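Local coordinates for protein Afp1 (Serratia entomophila, PDB 6RBN) that probably forms, by stacking of many copies, the inner tube of a contractile injection system that the surrounding sheath drives outward, at residues P13-D25 with K91-G103. Residues are numbered along the deposited sequence; the frame is centred on the assembly and turned at random.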
# COMPACT_ATOMS: atom_id res chain seq x y z
N PRO A 13 40.82 -7.90 5.36
CA PRO A 13 40.71 -8.64 6.62
C PRO A 13 39.97 -9.96 6.45
O PRO A 13 39.27 -10.21 5.47
CB PRO A 13 39.92 -7.68 7.52
CG PRO A 13 40.09 -6.37 6.93
CD PRO A 13 40.19 -6.58 5.46
N ILE A 14 40.14 -10.82 7.44
CA ILE A 14 39.65 -12.19 7.41
C ILE A 14 38.37 -12.26 8.23
O ILE A 14 38.34 -11.75 9.35
CB ILE A 14 40.70 -13.17 7.97
CG1 ILE A 14 42.00 -13.04 7.18
CG2 ILE A 14 40.20 -14.59 7.86
CD1 ILE A 14 43.16 -13.72 7.83
N PRO A 15 37.30 -12.84 7.71
CA PRO A 15 36.08 -13.00 8.51
C PRO A 15 36.19 -14.15 9.50
O PRO A 15 37.15 -14.91 9.51
CB PRO A 15 35.01 -13.28 7.46
CG PRO A 15 35.74 -13.88 6.33
CD PRO A 15 37.08 -13.22 6.30
N THR A 16 35.17 -14.26 10.36
CA THR A 16 35.18 -15.18 11.48
C THR A 16 34.48 -16.51 11.21
O THR A 16 34.67 -17.45 11.98
CB THR A 16 34.51 -14.56 12.71
OG1 THR A 16 33.15 -14.24 12.39
CG2 THR A 16 35.22 -13.32 13.14
N TYR A 17 33.66 -16.60 10.17
CA TYR A 17 32.74 -17.72 10.05
C TYR A 17 33.38 -18.99 9.49
O TYR A 17 32.68 -19.99 9.33
CB TYR A 17 31.53 -17.32 9.20
CG TYR A 17 31.82 -16.93 7.77
CD1 TYR A 17 32.06 -15.61 7.43
CD2 TYR A 17 31.81 -17.88 6.75
CE1 TYR A 17 32.31 -15.25 6.12
CE2 TYR A 17 32.07 -17.52 5.45
CZ TYR A 17 32.32 -16.21 5.14
OH TYR A 17 32.57 -15.85 3.84
N ARG A 18 34.67 -18.98 9.20
CA ARG A 18 35.35 -20.15 8.65
C ARG A 18 36.51 -20.51 9.56
O ARG A 18 37.50 -19.78 9.62
CB ARG A 18 35.85 -19.88 7.24
CG ARG A 18 36.38 -21.11 6.57
CD ARG A 18 35.22 -22.02 6.35
NE ARG A 18 34.31 -21.47 5.36
CZ ARG A 18 33.01 -21.68 5.34
NH1 ARG A 18 32.25 -21.16 4.39
NH2 ARG A 18 32.45 -22.36 6.33
N PHE A 19 36.40 -21.64 10.24
CA PHE A 19 37.43 -22.05 11.18
C PHE A 19 37.38 -23.55 11.36
O PHE A 19 36.31 -24.15 11.41
CB PHE A 19 37.28 -21.32 12.53
CG PHE A 19 36.00 -21.61 13.25
CD1 PHE A 19 34.86 -20.87 12.99
CD2 PHE A 19 35.94 -22.58 14.24
CE1 PHE A 19 33.69 -21.12 13.66
CE2 PHE A 19 34.77 -22.84 14.91
CZ PHE A 19 33.65 -22.11 14.62
N ILE A 20 38.55 -24.16 11.46
CA ILE A 20 38.66 -25.57 11.80
C ILE A 20 39.28 -25.69 13.18
O ILE A 20 40.09 -24.85 13.59
CB ILE A 20 39.46 -26.37 10.75
CG1 ILE A 20 40.87 -25.82 10.59
CG2 ILE A 20 38.74 -26.37 9.42
CD1 ILE A 20 41.77 -26.68 9.75
N VAL A 21 38.85 -26.71 13.92
CA VAL A 21 39.30 -26.93 15.29
C VAL A 21 39.93 -28.31 15.34
O VAL A 21 39.22 -29.32 15.30
CB VAL A 21 38.16 -26.80 16.30
CG1 VAL A 21 38.65 -27.11 17.69
CG2 VAL A 21 37.57 -25.40 16.27
N THR A 22 41.26 -28.35 15.41
CA THR A 22 41.98 -29.60 15.61
C THR A 22 42.13 -29.82 17.10
O THR A 22 42.88 -29.11 17.77
CB THR A 22 43.34 -29.56 14.92
OG1 THR A 22 43.16 -29.32 13.52
CG2 THR A 22 44.06 -30.87 15.11
N LEU A 23 41.41 -30.80 17.63
CA LEU A 23 41.29 -31.03 19.07
C LEU A 23 42.13 -32.26 19.40
O LEU A 23 41.66 -33.39 19.32
CB LEU A 23 39.82 -31.17 19.45
CG LEU A 23 39.41 -31.19 20.92
CD1 LEU A 23 38.11 -30.44 21.06
CD2 LEU A 23 39.24 -32.60 21.43
N GLY A 24 43.38 -32.02 19.78
CA GLY A 24 44.29 -33.11 20.07
C GLY A 24 44.93 -33.66 18.82
O GLY A 24 45.86 -33.06 18.28
N ASP A 25 44.43 -34.80 18.34
CA ASP A 25 44.90 -35.39 17.10
C ASP A 25 43.79 -35.53 16.07
O ASP A 25 44.03 -36.08 14.99
CB ASP A 25 45.55 -36.75 17.36
CG ASP A 25 46.87 -36.64 18.09
OD1 ASP A 25 47.57 -35.63 17.90
OD2 ASP A 25 47.21 -37.56 18.86
N LYS A 91 45.13 -34.23 28.87
CA LYS A 91 45.19 -32.86 28.39
C LYS A 91 45.56 -32.84 26.91
O LYS A 91 46.45 -33.56 26.47
CB LYS A 91 46.21 -32.05 29.19
CG LYS A 91 45.79 -31.79 30.62
CD LYS A 91 46.78 -30.89 31.33
CE LYS A 91 46.34 -30.62 32.75
NZ LYS A 91 47.28 -29.72 33.45
N LYS A 92 44.85 -32.01 26.15
CA LYS A 92 44.99 -31.95 24.71
C LYS A 92 45.39 -30.54 24.30
O LYS A 92 45.17 -29.58 25.03
CB LYS A 92 43.69 -32.34 24.01
CG LYS A 92 43.31 -33.80 24.13
CD LYS A 92 42.00 -34.06 23.43
CE LYS A 92 41.70 -35.54 23.35
NZ LYS A 92 41.47 -36.15 24.68
N ASP A 93 45.98 -30.44 23.12
CA ASP A 93 46.34 -29.16 22.53
C ASP A 93 45.38 -28.80 21.40
O ASP A 93 45.13 -29.62 20.51
CB ASP A 93 47.79 -29.17 22.03
CG ASP A 93 48.13 -30.41 21.24
OD1 ASP A 93 47.29 -31.34 21.19
OD2 ASP A 93 49.24 -30.47 20.67
N ILE A 94 44.83 -27.59 21.46
CA ILE A 94 43.77 -27.15 20.56
C ILE A 94 44.38 -26.20 19.53
O ILE A 94 45.18 -25.33 19.88
CB ILE A 94 42.64 -26.46 21.34
CG1 ILE A 94 42.23 -27.28 22.56
CG2 ILE A 94 41.43 -26.23 20.45
CD1 ILE A 94 41.72 -28.64 22.24
N MET A 95 43.99 -26.36 18.27
CA MET A 95 44.35 -25.41 17.23
C MET A 95 43.08 -24.93 16.55
O MET A 95 42.30 -25.74 16.04
CB MET A 95 45.26 -26.04 16.19
CG MET A 95 45.81 -25.04 15.20
SD MET A 95 46.66 -25.85 13.84
CE MET A 95 47.98 -26.61 14.75
N ILE A 96 42.87 -23.62 16.53
CA ILE A 96 41.74 -23.01 15.85
C ILE A 96 42.29 -22.15 14.73
O ILE A 96 42.94 -21.13 14.98
CB ILE A 96 40.86 -22.20 16.80
CG1 ILE A 96 40.28 -23.10 17.88
CG2 ILE A 96 39.74 -21.53 16.04
CD1 ILE A 96 39.59 -22.37 18.98
N SER A 97 42.03 -22.55 13.49
CA SER A 97 42.66 -21.96 12.31
C SER A 97 41.62 -21.25 11.46
O SER A 97 40.66 -21.88 11.02
CB SER A 97 43.34 -23.04 11.47
OG SER A 97 44.31 -23.76 12.21
N LEU A 98 41.82 -19.96 11.21
CA LEU A 98 41.04 -19.28 10.18
C LEU A 98 41.44 -19.82 8.82
O LEU A 98 42.62 -19.84 8.48
CB LEU A 98 41.24 -17.77 10.25
CG LEU A 98 40.55 -17.07 11.41
CD1 LEU A 98 40.90 -15.60 11.43
CD2 LEU A 98 39.06 -17.24 11.28
N THR A 99 40.45 -20.26 8.05
CA THR A 99 40.69 -21.17 6.95
C THR A 99 40.15 -20.56 5.66
O THR A 99 39.31 -19.65 5.69
CB THR A 99 40.03 -22.53 7.26
OG1 THR A 99 40.29 -22.86 8.63
CG2 THR A 99 40.62 -23.67 6.45
N ASN A 100 40.66 -21.04 4.54
CA ASN A 100 40.13 -20.79 3.21
C ASN A 100 38.72 -21.38 3.09
O ASN A 100 38.27 -22.16 3.93
CB ASN A 100 41.08 -21.41 2.18
CG ASN A 100 40.89 -20.86 0.80
OD1 ASN A 100 40.02 -20.02 0.56
ND2 ASN A 100 41.70 -21.33 -0.14
N GLU A 101 38.01 -20.99 2.02
CA GLU A 101 36.66 -21.49 1.79
C GLU A 101 36.65 -23.00 1.54
O GLU A 101 35.84 -23.73 2.11
CB GLU A 101 36.01 -20.75 0.62
CG GLU A 101 34.62 -21.26 0.26
CD GLU A 101 33.59 -21.00 1.34
OE1 GLU A 101 33.71 -19.99 2.06
OE2 GLU A 101 32.65 -21.81 1.47
N ALA A 102 37.56 -23.48 0.69
CA ALA A 102 37.63 -24.91 0.43
C ALA A 102 38.23 -25.68 1.59
O ALA A 102 37.93 -26.87 1.75
CB ALA A 102 38.44 -25.17 -0.84
N GLY A 103 39.05 -25.04 2.41
CA GLY A 103 39.74 -25.71 3.49
C GLY A 103 41.18 -26.08 3.21
O GLY A 103 41.77 -26.83 3.99
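Arg18 and Glu101 meet where two antiparallel strands, 19-23 and 92-99, run out into loops, and the arginine can be followed atom by atom. Its CB lies beside Thr99 O. CG, placed trans to the backbone N (chi1 -172°), passes alongside the backbone of 99-100, 3.4 Å from Asn100 O. Bends about CB-CG and CG-CD (chi2 and chi3) turn the guanidinium toward Glu101. There NH1 donates to Glu101 OE1 at 3.0 Å, nearly straight, and sits equally near OE2. OE1 lies in the guanidinium plane at its edge and is met on its syn side, although NH1 stands 27° out of the carboxylate plane. The two planes are 80° apart, so this is a salt bridge through one nitrogen rather than a flat, two-pronged pairing. Tyr17 CD2 lies over one guanidinium face, toward its rim, and Leu86 of a neighbouring subunit packs on both charged residues.

The strand pairing begins with a weak bond from Thr99 N to Arg18 O. Regular reciprocal pairs follow, Ile20 with Ser97 (Ser97 N to Ile20 O 3.0 Å) and Thr22 with Met95; Gly24 N still reaches Asp93 O. Ser97 O takes both Ile20 N and Thr99 OG1, the latter at 2.6 Å.

Phe19, Val21, Leu23, Ile94, Ile96 and Leu98 share one face of the sheet. Val21 CG2 lies beside Ile96 CG1 at 3.9 Å, and Leu23 CG beside Ile94 CD1; Phe125 of another subunit packs on Ile96 and Leu98.

Strand 109-121 pairs with the far edge of 92-99, making the latter an interior strand of the sheet in this gp19-like tube protein. The chemistry implies a division of labour: backbone bonds fix the register, apolar side chains fill one face, and the ion pair links the loops at the end of the pair, beside a subunit interface.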